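Local coordinates for protein copper-transporting atpase (Sulfolobus solfataricus, PDB 2YJ3) that probably couples ATP hydrolysis to the transport of copper or related heavy-metal cations across the cell membrane, this chain being its catalytic nucleotide-binding and phosphorylation part, at residues F33-T38 against I133-R138; G42-T47 against H68-A73; V219-G224 against I236-N241. The protein carries 1 engineered substitution. One frame throughout, in Å; residues are numbered along the deposited sequence.

Contact 1 (F33-T38 against I133-R138); sequences FEKTGT and ISDVPR. Engineered in segment 33-38: Glu34 (natural residue Asp).
Asp135 puts a single carboxylate oxygen, OD2, between Lys35 and Thr36. Lys35 NZ lies 2.7 Å from Asp135 OD2 in a salt bridge and meets it on the anti side. Thr36 OG1 donates to the same Asp135 OD2 over 2.9 Å on the syn side, and the two donors come from opposite faces of the carboxylate plane. Thr36 can do this because OG1 stands anti to its carbonyl carbon (chi1 -59°). The lysine chain is bent near its end, and its ammonium also bridges to Asp161, so that two acids fix the position of NZ. Lys35, Thr36 and Asp161 bind ATP in another structure of this protein, and Asp135 is a second-shell residue whose OD2 is likely to position Lys35 and Thr36.

Three residues on, Arg138 returns to the backbone just after Thr36. Its chain is extended from CG to NE and offers the guanidinium edge to two successive carbonyls. Arg138 NH2 reaches Gly37 O at 2.9 Å, nearly straight at 177° and in the guanidinium plane, while Arg138 NE makes a weak bond of 3.0 Å to Thr38 O. Gly37 has a positive phi of 100°, where a side chain would press on the carbonyl oxygen of Thr36.

The engineered Glu34, an aspartate in nature at the phosphorylation motif of P-type ATPases, bridges to Lys187. Strand 30-34 runs between strands 154-158 and 201-205, helix 243-250 packs on Phe33, Thr38 and Arg138, and strand 126-134 enters from the antiparallel sheet beside strand 45-50.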
loop_
_atom_site.group_PDB
_atom_site.type_symbol
_atom_site.label_atom_id
_atom_site.label_comp_id
_atom_site.label_asym_id
_atom_site.label_seq_id
_atom_site.Cartn_x
_atom_site.Cartn_y
_atom_site.Cartn_z
ATOM N N PHE A 33 -10.579 3.258 -3.045
ATOM C CA PHE A 33 -9.214 2.772 -3.165
ATOM C C PHE A 33 -8.383 3.083 -1.928
ATOM O O PHE A 33 -8.448 4.173 -1.375
ATOM C CB PHE A 33 -8.510 3.420 -4.354
ATOM C CG PHE A 33 -9.084 3.051 -5.674
ATOM C CD1 PHE A 33 -8.613 1.943 -6.357
ATOM C CD2 PHE A 33 -10.082 3.819 -6.248
ATOM C CE1 PHE A 33 -9.134 1.599 -7.579
ATOM C CE2 PHE A 33 -10.608 3.481 -7.480
ATOM C CZ PHE A 33 -10.131 2.369 -8.148
ATOM N N GLU A 34 -7.583 2.110 -1.518
ATOM C CA GLU A 34 -6.482 2.344 -0.609
ATOM C C GLU A 34 -5.308 2.873 -1.411
ATOM O O GLU A 34 -4.872 2.239 -2.368
ATOM C CB GLU A 34 -6.085 1.031 0.044
ATOM C CG GLU A 34 -6.759 0.794 1.371
ATOM C CD GLU A 34 -5.911 1.274 2.519
ATOM O OE1 GLU A 34 -5.270 2.342 2.386
ATOM O OE2 GLU A 34 -5.865 0.562 3.543
ATOM N N LYS A 35 -4.788 4.033 -1.041
ATOM C CA LYS A 35 -3.681 4.587 -1.800
ATOM C C LYS A 35 -2.606 3.521 -1.980
ATOM O O LYS A 35 -2.241 3.181 -3.099
ATOM C CB LYS A 35 -3.106 5.831 -1.117
ATOM C CG LYS A 35 -1.761 6.279 -1.683
ATOM C CD LYS A 35 -1.273 7.568 -1.043
ATOM C CE LYS A 35 -0.172 7.304 -0.035
ATOM N NZ LYS A 35 1.157 7.040 -0.659
ATOM N N THR A 36 -2.129 2.971 -0.873
ATOM C CA THR A 36 -0.937 2.144 -0.904
ATOM C C THR A 36 -1.234 0.720 -1.344
ATOM O O THR A 36 -2.002 0.013 -0.692
ATOM C CB THR A 36 -0.272 2.089 0.476
ATOM O OG1 THR A 36 0.065 3.417 0.884
ATOM C CG2 THR A 36 0.985 1.209 0.426
ATOM N N GLY A 37 -0.614 0.301 -2.445
ATOM C CA GLY A 37 -0.727 -1.069 -2.895
ATOM C C GLY A 37 -1.724 -1.253 -4.017
ATOM O O GLY A 37 -1.587 -2.180 -4.829
ATOM N N THR A 38 -2.737 -0.392 -4.072
ATOM C CA THR A 38 -3.738 -0.512 -5.125
ATOM C C THR A 38 -3.503 0.476 -6.258
ATOM O O THR A 38 -3.328 0.075 -7.405
ATOM C CB THR A 38 -5.174 -0.385 -4.587
ATOM O OG1 THR A 38 -5.466 0.983 -4.306
ATOM C CG2 THR A 38 -5.333 -1.227 -3.332
ATOM N N ILE A 133 10.936 8.307 1.471
ATOM C CA ILE A 133 10.461 7.223 0.616
ATOM C C ILE A 133 9.053 7.544 0.131
ATOM O O ILE A 133 8.259 8.127 0.861
ATOM C CB ILE A 133 10.448 5.846 1.326
ATOM C CG1 ILE A 133 9.204 5.692 2.195
ATOM C CG2 ILE A 133 11.715 5.621 2.126
ATOM C CD1 ILE A 133 7.994 5.146 1.448
ATOM N N SER A 134 8.738 7.160 -1.100
ATOM C CA SER A 134 7.406 7.414 -1.625
ATOM C C SER A 134 6.840 6.221 -2.392
ATOM O O SER A 134 7.587 5.366 -2.883
ATOM C CB SER A 134 7.411 8.662 -2.510
ATOM O OG SER A 134 8.089 8.405 -3.721
ATOM N N ASP A 135 5.514 6.161 -2.463
ATOM C CA ASP A 135 4.829 5.167 -3.275
ATOM C C ASP A 135 4.981 5.532 -4.748
ATOM O O ASP A 135 5.115 6.706 -5.097
ATOM C CB ASP A 135 3.345 5.083 -2.889
ATOM C CG ASP A 135 3.114 4.297 -1.579
ATOM O OD1 ASP A 135 3.929 3.399 -1.264
ATOM O OD2 ASP A 135 2.117 4.574 -0.868
ATOM N N VAL A 136 4.979 4.517 -5.603
ATOM C CA VAL A 136 5.052 4.710 -7.046
ATOM C C VAL A 136 3.684 4.411 -7.654
ATOM O O VAL A 136 3.157 3.317 -7.497
ATOM C CB VAL A 136 6.096 3.772 -7.683
ATOM C CG1 VAL A 136 6.031 3.844 -9.211
ATOM C CG2 VAL A 136 7.487 4.113 -7.177
ATOM N N PRO A 137 3.094 5.396 -8.338
ATOM C CA PRO A 137 1.769 5.169 -8.930
ATOM C C PRO A 137 1.775 4.080 -10.006
ATOM O O PRO A 137 2.778 3.894 -10.696
ATOM C CB PRO A 137 1.406 6.531 -9.538
ATOM C CG PRO A 137 2.699 7.305 -9.597
ATOM C CD PRO A 137 3.561 6.786 -8.491
ATOM N N ARG A 138 0.670 3.351 -10.120
ATOM C CA ARG A 138 0.483 2.418 -11.226
ATOM C C ARG A 138 -0.000 3.175 -12.459
ATOM O O ARG A 138 -0.904 4.007 -12.374
ATOM C CB ARG A 138 -0.542 1.342 -10.876
ATOM C CG ARG A 138 -0.135 0.408 -9.772
ATOM C CD ARG A 138 -1.168 -0.697 -9.613
ATOM N NE ARG A 138 -0.953 -1.449 -8.381
ATOM C CZ ARG A 138 -0.137 -2.486 -8.274
ATOM N NH1 ARG A 138 0.538 -2.906 -9.342
ATOM N NH2 ARG A 138 -0.001 -3.102 -7.104
#

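Contact 2 (G42-T47 against H68-A73); sequences GTPIVT and HPIAKA
Pro44 and Ala73 form the dense middle of this contact, where the chain leading into strand 45-50 lies against the first turns of helix 69-81. The methyl CB of Ala73 sits close to the backbone of Pro44, 3.2 Å from Pro44 O, and also touches the ring at Pro44 CG, 3.9 Å away. Pro44 turns its CD toward Pro69 CB at 3.6 Å, the two proline rings meeting obliquely. The same CD lies 3.5 Å from Pro69 O, a carbonyl already engaged by Ala73 N in the helix. Pro44 also touches Ile133 of strand 126-134. The buried Val46 adds its CG2, 3.7 Å from Ala73 O, with a magnesium ion about 4 Å from the valine side chain at nearest atoms; Ala73 is a magnesium-binding position in another structure.

The solvent side is looser. Thr43 OG1 comes no nearer than 3.7 Å to Pro69 O, and Thr43 and Lys72 are solvent-exposed. Lys72 lends only its CB to this edge, and its NZ turns back to bond Ser67 O.

Since the two segments meet through carbons and carbonyl oxygens, without hydrogen bonds between them, shape fit probably sets their spacing. The helix is capped by His68, whose ND1 accepts from Ile70 N at 3.2 Å, which probably steadies the ring of a histidine seen to bind ATP and AMP.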
loop_
_atom_site.group_PDB
_atom_site.type_symbol
_atom_site.label_atom_id
_atom_site.label_comp_id
_atom_site.label_asym_id
_atom_site.label_seq_id
_atom_site.Cartn_x
_atom_site.Cartn_y
_atom_site.Cartn_z
ATOM N N GLY A 42 3.086 -2.106 -4.576
ATOM C CA GLY A 42 3.194 -2.546 -3.202
ATOM C C GLY A 42 4.512 -2.165 -2.561
ATOM O O GLY A 42 4.603 -2.074 -1.338
ATOM N N THR A 43 5.546 -1.947 -3.367
ATOM C CA THR A 43 6.835 -1.563 -2.802
ATOM C C THR A 43 7.223 -0.123 -3.169
ATOM O O THR A 43 7.255 0.250 -4.351
ATOM C CB THR A 43 7.968 -2.571 -3.156
ATOM O OG1 THR A 43 9.168 -2.221 -2.445
ATOM C CG2 THR A 43 8.242 -2.578 -4.648
ATOM N N PRO A 44 7.495 0.694 -2.144
ATOM C CA PRO A 44 7.834 2.108 -2.311
ATOM C C PRO A 44 9.266 2.262 -2.803
ATOM O O PRO A 44 9.975 1.264 -2.925
ATOM C CB PRO A 44 7.719 2.655 -0.891
ATOM C CG PRO A 44 8.094 1.496 -0.025
ATOM C CD PRO A 44 7.580 0.265 -0.737
ATOM N N ILE A 45 9.678 3.489 -3.101
ATOM C CA ILE A 45 11.071 3.752 -3.434
ATOM C C ILE A 45 11.658 4.855 -2.558
ATOM O O ILE A 45 10.948 5.702 -2.025
ATOM C CB ILE A 45 11.285 4.148 -4.919
ATOM C CG1 ILE A 45 10.470 5.391 -5.284
ATOM C CG2 ILE A 45 10.934 2.981 -5.852
ATOM C CD1 ILE A 45 10.596 5.801 -6.762
ATOM N N VAL A 46 12.973 4.816 -2.427
ATOM C CA VAL A 46 13.727 5.878 -1.813
ATOM C C VAL A 46 13.767 7.038 -2.799
ATOM O O VAL A 46 14.291 6.896 -3.905
ATOM C CB VAL A 46 15.141 5.381 -1.536
ATOM C CG1 VAL A 46 16.062 6.547 -1.226
ATOM C CG2 VAL A 46 15.120 4.321 -0.406
ATOM N N THR A 47 13.179 8.169 -2.425
ATOM C CA THR A 47 13.236 9.372 -3.259
ATOM C C THR A 47 14.398 10.285 -2.865
ATOM O O THR A 47 14.793 11.169 -3.633
ATOM C CB THR A 47 11.918 10.165 -3.226
ATOM O OG1 THR A 47 11.477 10.306 -1.872
ATOM C CG2 THR A 47 10.842 9.439 -4.027
ATOM N N HIS A 68 9.395 -6.141 5.414
ATOM C CA HIS A 68 8.603 -4.946 5.188
ATOM C C HIS A 68 9.027 -4.246 3.869
ATOM O O HIS A 68 10.213 -4.201 3.535
ATOM C CB HIS A 68 8.742 -4.021 6.385
ATOM C CG HIS A 68 7.656 -2.999 6.488
ATOM N ND1 HIS A 68 7.707 -1.794 5.820
ATOM C CD2 HIS A 68 6.495 -3.000 7.182
ATOM C CE1 HIS A 68 6.622 -1.093 6.103
ATOM N NE2 HIS A 68 5.872 -1.801 6.928
ATOM N N PRO A 69 8.047 -3.734 3.101
ATOM C CA PRO A 69 8.307 -3.052 1.825
ATOM C C PRO A 69 9.176 -1.808 1.966
ATOM O O PRO A 69 9.973 -1.536 1.066
ATOM C CB PRO A 69 6.907 -2.661 1.331
ATOM C CG PRO A 69 6.013 -2.793 2.512
ATOM C CD PRO A 69 6.604 -3.875 3.359
ATOM N N ILE A 70 9.022 -1.056 3.054
ATOM C CA ILE A 70 9.920 0.069 3.299
ATOM C C ILE A 70 11.339 -0.448 3.461
ATOM O O ILE A 70 12.275 0.115 2.897
ATOM C CB ILE A 70 9.547 0.851 4.560
ATOM C CG1 ILE A 70 8.122 1.384 4.449
ATOM C CG2 ILE A 70 10.539 1.975 4.778
ATOM C CD1 ILE A 70 8.029 2.879 4.528
ATOM N N ALA A 71 11.495 -1.529 4.224
ATOM C CA ALA A 71 12.795 -2.182 4.370
ATOM C C ALA A 71 13.387 -2.623 3.016
ATOM O O ALA A 71 14.593 -2.499 2.780
ATOM C CB ALA A 71 12.682 -3.364 5.303
ATOM N N LYS A 72 12.535 -3.137 2.131
ATOM C CA LYS A 72 12.989 -3.597 0.822
ATOM C C LYS A 72 13.365 -2.413 -0.073
ATOM O O LYS A 72 14.312 -2.475 -0.855
ATOM C CB LYS A 72 11.909 -4.436 0.142
ATOM C CG LYS A 72 11.642 -5.775 0.825
ATOM C CD LYS A 72 10.846 -6.707 -0.079
ATOM C CE LYS A 72 9.418 -6.220 -0.282
ATOM N NZ LYS A 72 8.487 -6.859 0.691
ATOM N N ALA A 73 12.602 -1.337 0.029
ATOM C CA ALA A 73 12.929 -0.138 -0.716
ATOM C C ALA A 73 14.332 0.346 -0.328
ATOM O O ALA A 73 15.129 0.737 -1.188
ATOM C CB ALA A 73 11.905 0.929 -0.448
#

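Contact 3 (V219-G224 against I236-N241); sequences VSVAMG and IILVSN
In the mostly parallel, Rossmann-like sheet of the phosphorylation domain, Val221, Ala222 and Met223 pair in register with Ile236, Ile237 and Leu238. The parallel bonds alternate: Ser220 O accepts from Ile236 N at 2.9 Å, Ile236 O from Ala222 N at 2.8 Å, and Ala222 O from Leu238 N at 2.7 Å and 175°. Val221, Met223, Ile236 and Leu238 line one face, where Val221 CG2 meets Ile236 CB at 4.1 Å and Met223 SD meets Leu238 CD1 at 4.3 Å. Ala222 and Ile237 point to the other.

From the last strand residue, Leu238, a type I turn runs to Asn241 and brings Asn241 OD1 beside Gly224 N, 3.1 Å away in a weak bond. The bends at chi2 and chi3 of Met223 carry its CE to within 3.2 Å of the same Asn241 OD1. An alanine in place of Asn241 would probably take the OD1 acceptor from Gly224 N and open a gap beside Met223 CE.

Backbone bonds thus pair the strands, with apolar side chains packed on the face of Val221 and Ile236, while at Gly224 the bonds to Leu238 O and Asn241 OD1 are both weak.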
loop_
_atom_site.group_PDB
_atom_site.type_symbol
_atom_site.label_atom_id
_atom_site.label_comp_id
_atom_site.label_asym_id
_atom_site.label_seq_id
_atom_site.Cartn_x
_atom_site.Cartn_y
_atom_site.Cartn_z
ATOM N N VAL A 219 -18.800 -5.008 -1.478
ATOM C CA VAL A 219 -17.949 -5.988 -2.147
ATOM C C VAL A 219 -16.498 -5.577 -2.009
ATOM O O VAL A 219 -16.130 -4.436 -2.275
ATOM C CB VAL A 219 -18.370 -6.282 -3.619
ATOM C CG1 VAL A 219 -19.291 -5.199 -4.140
ATOM C CG2 VAL A 219 -17.140 -6.490 -4.531
ATOM N N SER A 220 -15.693 -6.513 -1.536
ATOM C CA SER A 220 -14.320 -6.239 -1.204
ATOM C C SER A 220 -13.372 -6.916 -2.176
ATOM O O SER A 220 -13.567 -8.067 -2.557
ATOM C CB SER A 220 -14.019 -6.737 0.208
ATOM O OG SER A 220 -14.305 -8.123 0.314
ATOM N N VAL A 221 -12.319 -6.195 -2.532
ATOM C CA VAL A 221 -11.278 -6.724 -3.379
ATOM C C VAL A 221 -9.936 -6.601 -2.662
ATOM O O VAL A 221 -9.549 -5.516 -2.236
ATOM C CB VAL A 221 -11.215 -5.940 -4.696
ATOM C CG1 VAL A 221 -10.124 -6.497 -5.609
ATOM C CG2 VAL A 221 -12.557 -5.955 -5.376
ATOM N N ALA A 222 -9.243 -7.728 -2.525
ATOM C CA ALA A 222 -7.881 -7.772 -2.014
ATOM C C ALA A 222 -6.872 -7.894 -3.156
ATOM O O ALA A 222 -7.096 -8.646 -4.105
ATOM C CB ALA A 222 -7.726 -8.963 -1.081
ATOM N N MET A 223 -5.749 -7.183 -3.052
ATOM C CA MET A 223 -4.639 -7.379 -3.982
ATOM C C MET A 223 -3.920 -8.721 -3.752
ATOM O O MET A 223 -3.969 -9.296 -2.663
ATOM C CB MET A 223 -3.639 -6.226 -3.876
ATOM C CG MET A 223 -4.252 -4.846 -4.068
ATOM S SD MET A 223 -4.858 -4.557 -5.746
ATOM C CE MET A 223 -3.319 -4.638 -6.662
ATOM N N GLY A 224 -3.248 -9.217 -4.785
ATOM C CA GLY A 224 -2.419 -10.398 -4.640
ATOM C C GLY A 224 -1.162 -10.079 -3.853
ATOM O O GLY A 224 -0.470 -10.988 -3.392
ATOM N N ILE A 236 -13.157 -10.757 -3.603
ATOM C CA ILE A 236 -12.383 -10.973 -4.817
ATOM C C ILE A 236 -10.916 -10.767 -4.566
ATOM O O ILE A 236 -10.506 -9.716 -4.080
ATOM C CB ILE A 236 -12.777 -10.001 -5.925
ATOM C CG1 ILE A 236 -14.247 -10.167 -6.280
ATOM C CG2 ILE A 236 -11.879 -10.212 -7.147
ATOM C CD1 ILE A 236 -14.782 -9.017 -7.087
ATOM N N ILE A 237 -10.113 -11.758 -4.914
ATOM C CA ILE A 237 -8.677 -11.582 -4.838
ATOM C C ILE A 237 -8.096 -11.301 -6.236
ATOM O O ILE A 237 -8.311 -12.075 -7.187
ATOM C CB ILE A 237 -8.006 -12.798 -4.169
ATOM C CG1 ILE A 237 -8.679 -13.074 -2.820
ATOM C CG2 ILE A 237 -6.515 -12.575 -4.019
ATOM C CD1 ILE A 237 -7.950 -14.068 -1.950
ATOM N N LEU A 238 -7.391 -10.178 -6.362
ATOM C CA LEU A 238 -6.760 -9.809 -7.630
ATOM C C LEU A 238 -5.395 -10.443 -7.697
ATOM O O LEU A 238 -4.386 -9.769 -7.442
ATOM C CB LEU A 238 -6.595 -8.293 -7.758
ATOM C CG LEU A 238 -7.473 -7.513 -8.732
ATOM C CD1 LEU A 238 -6.740 -6.268 -9.195
ATOM C CD2 LEU A 238 -7.842 -8.351 -9.924
ATOM N N VAL A 239 -5.358 -11.733 -8.045
ATOM C CA VAL A 239 -4.102 -12.473 -8.101
ATOM C C VAL A 239 -3.130 -11.734 -8.981
ATOM O O VAL A 239 -1.925 -11.693 -8.722
ATOM C CB VAL A 239 -4.265 -13.847 -8.772
ATOM C CG1 VAL A 239 -3.025 -14.691 -8.532
ATOM C CG2 VAL A 239 -5.494 -14.537 -8.273
ATOM N N SER A 240 -3.677 -11.163 -10.044
ATOM C CA SER A 240 -2.878 -10.540 -11.082
ATOM C C SER A 240 -2.349 -9.184 -10.632
ATOM O O SER A 240 -1.401 -8.653 -11.216
ATOM C CB SER A 240 -3.737 -10.366 -12.331
ATOM O OG SER A 240 -4.950 -9.708 -12.005
ATOM N N ASN A 241 -2.964 -8.629 -9.591
ATOM C CA ASN A 241 -2.704 -7.250 -9.204
ATOM C C ASN A 241 -3.077 -6.316 -10.335
ATOM O O ASN A 241 -2.666 -5.156 -10.365
ATOM C CB ASN A 241 -1.244 -7.054 -8.823
ATOM C CG ASN A 241 -0.913 -7.664 -7.489
ATOM O OD1 ASN A 241 -1.515 -7.314 -6.474
ATOM N ND2 ASN A 241 0.044 -8.591 -7.478
#

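Strand 30-34 and the start of helix 35-39 come first in the chain, and contact 1 closes a long loop when residues 133-138 return to them. Within that loop, contact 2 closes a shorter one, joining the way into strand 45-50 to helix 69-81. Contact 3 follows in series, closing a small loop of its own, and no two loops cross. Contacts 1 and 2 touch through the antiparallel sheet, where Ser134 N probably bonds Ile45 O. Contacts 1 and 3 share the mostly parallel sheet, and Met223 CE packs on Gly37 and Arg138. Contacts 2 and 3 do not touch. Contact 1 joins the antiparallel sheet to the mostly parallel one, consistent with the junction of the nucleotide-binding and phosphorylation domains.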